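Local coordinates for protein NADH-rubredoxin oxidoreductase (Clostridium acetobutylicum, PDB 3KLJ) that carries electrons from NADH through its bound FAD to rubredoxin, as an intermediate in dioxygen-scavenging electron transfer chains, at residues P19-L29 with I66-I77. Sequence-based numbering, arbitrary orientation.
Sequences PAGFSAAKAAL and IKKNDWYEKNNI. With FAD (flavin-adenine dinucleotide), chain B.
Where F22 meets I66, K67 and W71, helix 19-28 runs beside helix 69-74 with the axes 12.4 Å apart at closest approach and 37° between their directions, a separation bridged by large side chains. Helix 19-28 is the dinucleotide-binding helix of a Rossmann-type FAD domain: its first turn, which includes G21 of the GxGxxG pattern, faces the cofactor, and A20 N donates to FAD O1P at 2.7 Å. Helix 69-74 leads into strand 78-80, an outer strand of the five-stranded parallel sheet that also holds strand 12-15. The contact illustrates how such a helix is packed along its flank while its N-terminus serves the diphosphate.

The ring of F22, swung out with CG anti to the backbone N (chi1 166°), fills the middle of the interface. One face receives I66 CG2 in a CH-pi contact, 4.0 Å from the ring centroid, and K26 CB of its own helix lies against the rim of the opposite face. K67 CG approaches F22 CE1 at 3.4 Å. The indole of W71 meets F22 obliquely, the planes turned 48° to each other, and F22 CD1 lies 3.5 Å from Y72 OH. Just past the C-terminal end of helix 19-28, L29 pushes CD1 against W71 CZ2 and the amide carbon of N75, while CG rests on I77 CD1; that same methyl reaches A25 CB. No direct hydrogen bond joins the two segments, but at the solvent-facing side one water accepts from both K26 NZ and K67 NZ, at 2.8 Å each, bridging two ammonium groups that stand 5.2 Å apart, NZ to NZ.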
# COMPACT_ATOMS: atom_id res chain seq x y z
N PRO A 19 -4.16 -10.52 -0.81
CA PRO A 19 -2.85 -11.19 -0.76
C PRO A 19 -2.48 -11.72 0.64
O PRO A 19 -1.92 -12.83 0.74
CB PRO A 19 -1.88 -10.10 -1.22
CG PRO A 19 -2.73 -9.24 -2.14
CD PRO A 19 -4.08 -9.20 -1.48
N ALA A 20 -2.82 -10.99 1.69
CA ALA A 20 -2.49 -11.45 3.05
C ALA A 20 -3.29 -12.68 3.43
O ALA A 20 -2.71 -13.69 3.84
CB ALA A 20 -2.67 -10.34 4.09
N GLY A 21 -4.61 -12.59 3.28
CA GLY A 21 -5.50 -13.74 3.46
C GLY A 21 -5.09 -14.95 2.64
O GLY A 21 -5.04 -16.08 3.15
N PHE A 22 -4.81 -14.73 1.36
CA PHE A 22 -4.36 -15.82 0.50
C PHE A 22 -3.12 -16.51 1.06
O PHE A 22 -3.08 -17.74 1.17
CB PHE A 22 -4.09 -15.38 -0.94
CG PHE A 22 -3.33 -16.40 -1.70
CD1 PHE A 22 -3.97 -17.52 -2.22
CD2 PHE A 22 -1.94 -16.31 -1.82
CE1 PHE A 22 -3.27 -18.51 -2.89
CE2 PHE A 22 -1.22 -17.30 -2.50
CZ PHE A 22 -1.89 -18.39 -3.03
N SER A 23 -2.10 -15.72 1.41
CA SER A 23 -0.85 -16.25 1.95
C SER A 23 -1.08 -17.08 3.22
O SER A 23 -0.44 -18.11 3.42
CB SER A 23 0.15 -15.13 2.22
OG SER A 23 1.40 -15.67 2.59
N ALA A 24 -2.01 -16.64 4.08
CA ALA A 24 -2.35 -17.43 5.28
C ALA A 24 -2.98 -18.78 4.92
O ALA A 24 -2.60 -19.81 5.48
CB ALA A 24 -3.26 -16.65 6.20
N ALA A 25 -3.93 -18.77 3.99
CA ALA A 25 -4.57 -20.01 3.52
C ALA A 25 -3.52 -20.97 2.98
O ALA A 25 -3.44 -22.12 3.43
CB ALA A 25 -5.63 -19.71 2.46
N LYS A 26 -2.70 -20.48 2.05
CA LYS A 26 -1.60 -21.26 1.47
C LYS A 26 -0.67 -21.84 2.54
O LYS A 26 -0.27 -23.00 2.46
CB LYS A 26 -0.81 -20.40 0.48
CG LYS A 26 0.39 -21.12 -0.16
CD LYS A 26 1.14 -20.18 -1.12
CE LYS A 26 2.44 -20.81 -1.60
NZ LYS A 26 3.06 -20.04 -2.72
N ALA A 27 -0.33 -21.03 3.55
CA ALA A 27 0.51 -21.48 4.65
C ALA A 27 -0.16 -22.55 5.51
O ALA A 27 0.49 -23.50 5.95
CB ALA A 27 0.94 -20.29 5.51
N ALA A 28 -1.47 -22.40 5.74
CA ALA A 28 -2.26 -23.36 6.53
C ALA A 28 -2.44 -24.71 5.84
O ALA A 28 -2.74 -25.71 6.50
CB ALA A 28 -3.62 -22.75 6.87
N LEU A 29 -2.27 -24.74 4.51
CA LEU A 29 -2.45 -25.96 3.70
C LEU A 29 -1.57 -27.13 4.13
O LEU A 29 -0.40 -26.95 4.46
CB LEU A 29 -2.18 -25.67 2.22
CG LEU A 29 -3.38 -25.48 1.30
CD1 LEU A 29 -2.93 -24.98 -0.06
CD2 LEU A 29 -4.15 -26.80 1.17
N ILE A 66 -4.38 -14.26 -8.19
CA ILE A 66 -3.23 -15.03 -7.72
C ILE A 66 -3.40 -16.51 -8.08
O ILE A 66 -2.51 -17.13 -8.68
CB ILE A 66 -2.94 -14.84 -6.19
CG1 ILE A 66 -2.70 -13.36 -5.83
CG2 ILE A 66 -1.71 -15.65 -5.80
CD1 ILE A 66 -2.64 -13.06 -4.27
N LYS A 67 -4.55 -17.07 -7.70
CA LYS A 67 -4.89 -18.44 -8.07
C LYS A 67 -6.28 -18.44 -8.66
O LYS A 67 -7.14 -17.66 -8.24
CB LYS A 67 -4.86 -19.37 -6.86
CG LYS A 67 -3.52 -19.45 -6.13
CD LYS A 67 -2.45 -20.18 -6.93
CE LYS A 67 -1.13 -20.11 -6.16
NZ LYS A 67 -0.04 -20.79 -6.89
N LYS A 68 -6.50 -19.32 -9.63
CA LYS A 68 -7.82 -19.52 -10.23
C LYS A 68 -8.70 -20.40 -9.35
O LYS A 68 -8.20 -21.01 -8.39
CB LYS A 68 -7.68 -20.12 -11.64
CG LYS A 68 -6.72 -19.34 -12.55
CD LYS A 68 -7.45 -18.34 -13.44
CE LYS A 68 -6.46 -17.54 -14.28
NZ LYS A 68 -6.92 -17.38 -15.70
N ASN A 69 -9.99 -20.45 -9.66
CA ASN A 69 -10.97 -21.23 -8.88
C ASN A 69 -10.53 -22.65 -8.57
O ASN A 69 -10.65 -23.10 -7.42
CB ASN A 69 -12.32 -21.27 -9.62
CG ASN A 69 -13.29 -20.22 -9.12
OD1 ASN A 69 -14.02 -20.42 -8.16
ND2 ASN A 69 -13.30 -19.07 -9.80
N ASP A 70 -10.03 -23.34 -9.59
CA ASP A 70 -9.64 -24.74 -9.48
C ASP A 70 -8.61 -24.99 -8.37
O ASP A 70 -8.59 -26.07 -7.77
CB ASP A 70 -9.11 -25.27 -10.82
CG ASP A 70 -9.27 -26.76 -10.95
OD1 ASP A 70 -9.95 -27.37 -10.10
OD2 ASP A 70 -8.71 -27.33 -11.91
N TRP A 71 -7.77 -24.01 -8.09
CA TRP A 71 -6.76 -24.15 -7.05
C TRP A 71 -7.40 -24.29 -5.67
O TRP A 71 -6.97 -25.13 -4.88
CB TRP A 71 -5.79 -22.98 -7.09
CG TRP A 71 -4.63 -23.11 -6.16
CD1 TRP A 71 -3.43 -23.69 -6.43
CD2 TRP A 71 -4.56 -22.64 -4.81
NE1 TRP A 71 -2.61 -23.61 -5.33
CE2 TRP A 71 -3.28 -22.98 -4.32
CE3 TRP A 71 -5.46 -21.98 -3.96
CZ2 TRP A 71 -2.87 -22.67 -3.02
CZ3 TRP A 71 -5.05 -21.66 -2.67
CH2 TRP A 71 -3.77 -22.01 -2.21
N TYR A 72 -8.39 -23.45 -5.38
CA TYR A 72 -9.08 -23.48 -4.08
C TYR A 72 -9.90 -24.75 -3.89
O TYR A 72 -10.01 -25.24 -2.76
CB TYR A 72 -9.97 -22.24 -3.89
CG TYR A 72 -9.20 -20.94 -3.86
CD1 TYR A 72 -8.69 -20.43 -2.67
CD2 TYR A 72 -8.96 -20.24 -5.05
CE1 TYR A 72 -7.97 -19.24 -2.66
CE2 TYR A 72 -8.23 -19.05 -5.05
CZ TYR A 72 -7.75 -18.56 -3.86
OH TYR A 72 -7.05 -17.39 -3.87
N GLU A 73 -10.46 -25.27 -4.98
CA GLU A 73 -11.21 -26.52 -4.96
C GLU A 73 -10.30 -27.74 -4.78
O GLU A 73 -10.57 -28.60 -3.93
CB GLU A 73 -12.08 -26.68 -6.22
CG GLU A 73 -13.40 -25.93 -6.15
CD GLU A 73 -14.25 -26.11 -7.39
OE1 GLU A 73 -14.29 -27.23 -7.96
OE2 GLU A 73 -14.90 -25.12 -7.80
N LYS A 74 -9.24 -27.82 -5.58
CA LYS A 74 -8.24 -28.89 -5.47
C LYS A 74 -7.66 -28.94 -4.05
O LYS A 74 -7.38 -30.01 -3.52
CB LYS A 74 -7.11 -28.69 -6.49
CG LYS A 74 -6.74 -29.94 -7.27
CD LYS A 74 -7.78 -30.26 -8.35
CE LYS A 74 -7.41 -31.49 -9.18
NZ LYS A 74 -7.62 -32.75 -8.42
N ASN A 75 -7.48 -27.77 -3.44
CA ASN A 75 -6.91 -27.69 -2.10
C ASN A 75 -7.94 -27.62 -0.98
O ASN A 75 -7.57 -27.45 0.19
CB ASN A 75 -5.94 -26.51 -2.01
CG ASN A 75 -4.63 -26.80 -2.70
OD1 ASN A 75 -3.95 -27.78 -2.37
ND2 ASN A 75 -4.26 -25.96 -3.65
N ASN A 76 -9.21 -27.75 -1.34
CA ASN A 76 -10.33 -27.72 -0.38
C ASN A 76 -10.48 -26.47 0.48
O ASN A 76 -11.07 -26.52 1.56
CB ASN A 76 -10.32 -28.96 0.51
CG ASN A 76 -11.46 -29.87 0.21
OD1 ASN A 76 -11.47 -30.55 -0.82
ND2 ASN A 76 -12.45 -29.90 1.10
N ILE A 77 -9.94 -25.35 0.01
CA ILE A 77 -10.13 -24.09 0.71
C ILE A 77 -11.47 -23.51 0.30
O ILE A 77 -11.74 -23.31 -0.89
CB ILE A 77 -8.98 -23.10 0.41
CG1 ILE A 77 -7.67 -23.62 1.03
CG2 ILE A 77 -9.33 -21.71 0.94
CD1 ILE A 77 -6.41 -23.11 0.33
PA FAD B . -6.13 -6.19 0.71
O1A FAD B . -6.83 -4.86 0.86
O2A FAD B . -5.39 -6.32 -0.60
O5B FAD B . -7.19 -7.37 0.87
C5B FAD B . -8.11 -7.38 1.94
C4B FAD B . -9.43 -7.98 1.47
O4B FAD B . -10.32 -8.12 2.57
C3B FAD B . -10.12 -7.08 0.45
O3B FAD B . -10.47 -7.84 -0.69
C2B FAD B . -11.35 -6.55 1.17
O2B FAD B . -12.46 -6.42 0.31
C1B FAD B . -11.60 -7.62 2.22
N9A FAD B . -12.33 -7.13 3.40
C8A FAD B . -12.25 -5.90 3.99
N7A FAD B . -13.08 -5.87 5.05
C5A FAD B . -13.70 -7.06 5.16
C6A FAD B . -14.65 -7.56 6.05
N6A FAD B . -15.31 -6.72 6.86
N1A FAD B . -15.11 -8.85 5.89
C2A FAD B . -14.64 -9.65 4.86
N3A FAD B . -13.71 -9.15 3.97
C4A FAD B . -13.24 -7.87 4.12
N1 FAD B . 2.09 -2.32 -2.56
C2 FAD B . 3.43 -2.42 -2.85
O2 FAD B . 4.17 -2.97 -2.05
N3 FAD B . 3.94 -1.94 -4.03
C4 FAD B . 3.11 -1.34 -4.94
O4 FAD B . 3.60 -0.91 -5.99
C4X FAD B . 1.74 -1.21 -4.66
N5 FAD B . 0.88 -0.61 -5.57
C5X FAD B . -0.47 -0.50 -5.29
C6 FAD B . -1.34 0.12 -6.20
C7 FAD B . -2.70 0.21 -5.90
C7M FAD B . -3.64 0.87 -6.88
C8 FAD B . -3.20 -0.28 -4.70
C8M FAD B . -4.66 -0.18 -4.35
C9 FAD B . -2.33 -0.88 -3.79
C9A FAD B . -0.97 -0.99 -4.08
N10 FAD B . -0.11 -1.60 -3.17
C10 FAD B . 1.24 -1.71 -3.46
C1' FAD B . -0.63 -2.12 -1.87
C2' FAD B . -0.89 -3.61 -1.89
O2' FAD B . -1.92 -3.87 -2.81
C3' FAD B . -1.30 -4.01 -0.49
O3' FAD B . -0.21 -3.84 0.40
C4' FAD B . -1.78 -5.45 -0.39
O4' FAD B . -2.85 -5.68 -1.29
C5' FAD B . -2.27 -5.69 1.03
O5' FAD B . -2.88 -6.96 1.04
P FAD B . -3.92 -7.32 2.19
O1P FAD B . -4.38 -8.76 2.00
O2P FAD B . -3.36 -7.02 3.56
O3P FAD B . -5.15 -6.29 1.99
O HOH W 1 1.77 -21.21 -4.86